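Local coordinates for vacuolar protein sorting-associated protein VTA1 (Saccharomyces cerevisiae, PDB 2RKK) that acts in the multivesicular body sorting pathway, its N-terminal domain carrying MIT motifs that probably bind ESCRT-III-type partners, at the interface of chains A and B. Numbering follows the deposited sequence. Chains: chain A/B, Vacuolar protein sorting-associated protein VTA1.

The interface of chains A and B. Residues chain A 20-23, 60, 64, 80, 83, 93; chain B 16, 19-22, 93, 97.
The carbonyl oxygen of A:Gly20 is held across the interface by a hydrogen bond from the amide N of B:Gly22 at 2.6 Å, and its twin runs back from A:Gly22 N to B:Gly20 O at 2.8 Å. Together they make a short antiparallel bridge centred on A:Leu21 and B:Leu21. Neither bond is straight: the angle at hydrogen is 122° in the first, and each donor stands above the plane of its carbonyl. Beside this bridge the two tyrosines cross obliquely and meet through their phenol hydroxyls, B:Tyr93 OH donating to A:Tyr93 OH at 3.1 Å. CG anti to the backbone N (chi1 165°) carries the B:Tyr93 ring out to the other chain, where it slides past A:Leu21 in the opposite direction, with A:Leu21 CD2 3.8 Å from B:Tyr93 CZ. An alanine in place of B:Tyr93 would remove the hydroxyl bond and this ring contact, and would probably loosen the pairing of the two chains here. A:Tyr93 CE1 sits in the ring plane of B:Phe97 at its edge, 3.7 Å from CD1. A:Met80, its chain bent at chi2 and chi3, meets the same phenylalanine tip to tip, SD to CZ. Farther along, A:Ile64 crosses B:Val19 at about a right angle, CG1 to CG1 3.6 Å. Gly20 and Leu21 lie in the loop between the first helix and helix 22-36, which Gly22 begins, and the tyrosines project from helix 87-110, so this two-fold contact joins the helical domains of the deposited dimer; the structure alone does not show that this pairing is the biological one.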
loop_
_atom_site.group_PDB
_atom_site.type_symbol
_atom_site.label_atom_id
_atom_site.label_comp_id
_atom_site.label_asym_id
_atom_site.label_seq_id
_atom_site.Cartn_x
_atom_site.Cartn_y
_atom_site.Cartn_z
ATOM N N GLY A 20 -6.769 -5.476 -2.082
ATOM C CA GLY A 20 -5.571 -5.154 -2.841
ATOM C C GLY A 20 -4.438 -4.425 -2.148
ATOM O O GLY A 20 -3.872 -3.476 -2.700
ATOM N N LEU A 21 -4.102 -4.866 -0.938
ATOM C CA LEU A 21 -3.012 -4.263 -0.169
ATOM C C LEU A 21 -2.034 -5.364 0.212
ATOM O O LEU A 21 -1.412 -5.330 1.271
ATOM C CB LEU A 21 -3.569 -3.582 1.076
ATOM C CG LEU A 21 -4.428 -2.345 0.784
ATOM C CD1 LEU A 21 -5.054 -1.816 2.077
ATOM C CD2 LEU A 21 -3.560 -1.286 0.127
ATOM N N GLY A 22 -1.918 -6.340 -0.689
ATOM C CA GLY A 22 -1.058 -7.504 -0.506
ATOM C C GLY A 22 0.132 -7.463 0.429
ATOM O O GLY A 22 0.325 -8.393 1.214
ATOM N N ILE A 23 0.946 -6.420 0.329
ATOM C CA ILE A 23 2.094 -6.341 1.198
ATOM C C ILE A 23 1.657 -6.224 2.660
ATOM O O ILE A 23 2.231 -6.870 3.552
ATOM C CB ILE A 23 3.003 -5.162 0.834
ATOM C CG1 ILE A 23 3.734 -5.460 -0.490
ATOM C CG2 ILE A 23 4.026 -4.931 1.939
ATOM C CD1 ILE A 23 4.725 -4.374 -0.917
ATOM N N PHE A 60 3.438 -15.837 -1.824
ATOM C CA PHE A 60 3.507 -14.395 -2.016
ATOM C C PHE A 60 4.907 -13.864 -2.274
ATOM O O PHE A 60 5.126 -13.112 -3.226
ATOM C CB PHE A 60 2.935 -13.655 -0.804
ATOM C CG PHE A 60 2.900 -12.165 -0.977
ATOM C CD1 PHE A 60 1.747 -11.541 -1.415
ATOM C CD2 PHE A 60 4.034 -11.390 -0.731
ATOM C CE1 PHE A 60 1.712 -10.169 -1.611
ATOM C CE2 PHE A 60 4.019 -10.008 -0.924
ATOM C CZ PHE A 60 2.854 -9.395 -1.365
ATOM N N ILE A 64 7.447 -12.418 -5.953
ATOM C CA ILE A 64 7.969 -11.045 -5.945
ATOM C C ILE A 64 9.496 -10.936 -5.721
ATOM O O ILE A 64 10.090 -9.873 -5.924
ATOM C CB ILE A 64 7.207 -10.209 -4.879
ATOM C CG1 ILE A 64 5.742 -10.056 -5.318
ATOM C CG2 ILE A 64 7.823 -8.821 -4.721
ATOM C CD1 ILE A 64 4.722 -10.666 -4.378
ATOM N N MET A 80 9.072 -3.568 -6.521
ATOM C CA MET A 80 8.714 -3.501 -5.106
ATOM C C MET A 80 9.362 -4.502 -4.160
ATOM O O MET A 80 9.342 -4.304 -2.953
ATOM C CB MET A 80 7.198 -3.601 -4.975
ATOM C CG MET A 80 6.505 -2.332 -5.399
ATOM S SD MET A 80 7.393 -0.904 -4.673
ATOM C CE MET A 80 7.794 0.016 -6.172
ATOM N N LEU A 83 10.435 -4.231 -0.473
ATOM C CA LEU A 83 9.502 -4.137 0.647
ATOM C C LEU A 83 9.266 -5.500 1.268
ATOM O O LEU A 83 8.597 -5.612 2.285
ATOM C CB LEU A 83 8.161 -3.584 0.172
ATOM C CG LEU A 83 8.094 -2.090 -0.065
ATOM C CD1 LEU A 83 6.723 -1.717 -0.587
ATOM C CD2 LEU A 83 8.391 -1.380 1.242
ATOM N N TYR A 93 7.412 1.314 5.719
ATOM C CA TYR A 93 6.231 1.392 4.861
ATOM C C TYR A 93 5.012 1.006 5.690
ATOM O O TYR A 93 3.970 1.664 5.645
ATOM C CB TYR A 93 6.337 0.457 3.650
ATOM C CG TYR A 93 5.056 0.369 2.838
ATOM C CD1 TYR A 93 4.580 1.468 2.108
ATOM C CD2 TYR A 93 4.310 -0.807 2.823
ATOM C CE1 TYR A 93 3.380 1.395 1.377
ATOM C CE2 TYR A 93 3.119 -0.900 2.107
ATOM C CZ TYR A 93 2.653 0.197 1.385
ATOM O OH TYR A 93 1.455 0.065 0.690
ATOM N N PHE B 16 1.544 -4.363 -10.664
ATOM C CA PHE B 16 1.240 -4.145 -9.268
ATOM C C PHE B 16 0.136 -5.076 -8.759
ATOM O O PHE B 16 0.033 -5.309 -7.560
ATOM C CB PHE B 16 0.844 -2.694 -9.012
ATOM C CG PHE B 16 2.005 -1.755 -8.934
ATOM C CD1 PHE B 16 2.563 -1.220 -10.085
ATOM C CD2 PHE B 16 2.524 -1.380 -7.701
ATOM C CE1 PHE B 16 3.627 -0.312 -10.004
ATOM C CE2 PHE B 16 3.585 -0.474 -7.606
ATOM C CZ PHE B 16 4.137 0.064 -8.757
ATOM N N VAL B 19 2.007 -8.233 -7.686
ATOM C CA VAL B 19 2.742 -8.080 -6.425
ATOM C C VAL B 19 1.781 -8.118 -5.238
ATOM O O VAL B 19 2.058 -8.745 -4.216
ATOM C CB VAL B 19 3.509 -6.727 -6.365
ATOM C CG1 VAL B 19 4.503 -6.726 -5.206
ATOM C CG2 VAL B 19 4.223 -6.477 -7.662
ATOM N N GLY B 20 0.649 -7.439 -5.386
ATOM C CA GLY B 20 -0.336 -7.394 -4.320
ATOM C C GLY B 20 -0.909 -6.003 -4.103
ATOM O O GLY B 20 -1.946 -5.847 -3.460
ATOM N N LEU B 21 -0.232 -4.990 -4.636
ATOM C CA LEU B 21 -0.696 -3.624 -4.493
ATOM C C LEU B 21 -1.819 -3.358 -5.479
ATOM O O LEU B 21 -1.606 -2.768 -6.540
ATOM C CB LEU B 21 0.441 -2.633 -4.738
ATOM C CG LEU B 21 1.717 -2.856 -3.929
ATOM C CD1 LEU B 21 1.380 -3.071 -2.454
ATOM C CD2 LEU B 21 2.435 -4.062 -4.488
ATOM N N GLY B 22 -3.015 -3.820 -5.128
ATOM C CA GLY B 22 -4.170 -3.628 -5.985
ATOM C C GLY B 22 -4.635 -2.184 -5.992
ATOM O O GLY B 22 -5.216 -1.723 -6.977
ATOM N N TYR B 93 -1.814 7.789 0.613
ATOM C CA TYR B 93 -1.243 6.471 0.463
ATOM C C TYR B 93 -0.522 6.341 -0.868
ATOM O O TYR B 93 0.366 5.507 -1.018
ATOM C CB TYR B 93 -2.334 5.425 0.556
ATOM C CG TYR B 93 -1.908 4.064 0.067
ATOM C CD1 TYR B 93 -1.135 3.203 0.865
ATOM C CD2 TYR B 93 -2.291 3.622 -1.209
ATOM C CE1 TYR B 93 -0.767 1.928 0.389
ATOM C CE2 TYR B 93 -1.926 2.359 -1.685
ATOM C CZ TYR B 93 -1.173 1.515 -0.891
ATOM O OH TYR B 93 -0.876 0.280 -1.386
ATOM N N PHE B 97 3.787 5.778 -0.873
ATOM C CA PHE B 97 4.334 4.692 -1.669
ATOM C C PHE B 97 5.327 5.173 -2.726
ATOM O O PHE B 97 6.450 4.685 -2.784
ATOM C CB PHE B 97 3.199 3.955 -2.359
ATOM C CG PHE B 97 3.616 2.687 -3.030
ATOM C CD1 PHE B 97 3.632 1.490 -2.327
ATOM C CD2 PHE B 97 3.973 2.678 -4.369
ATOM C CE1 PHE B 97 3.977 0.288 -2.953
ATOM C CE2 PHE B 97 4.320 1.482 -5.006
ATOM C CZ PHE B 97 4.326 0.288 -4.293
#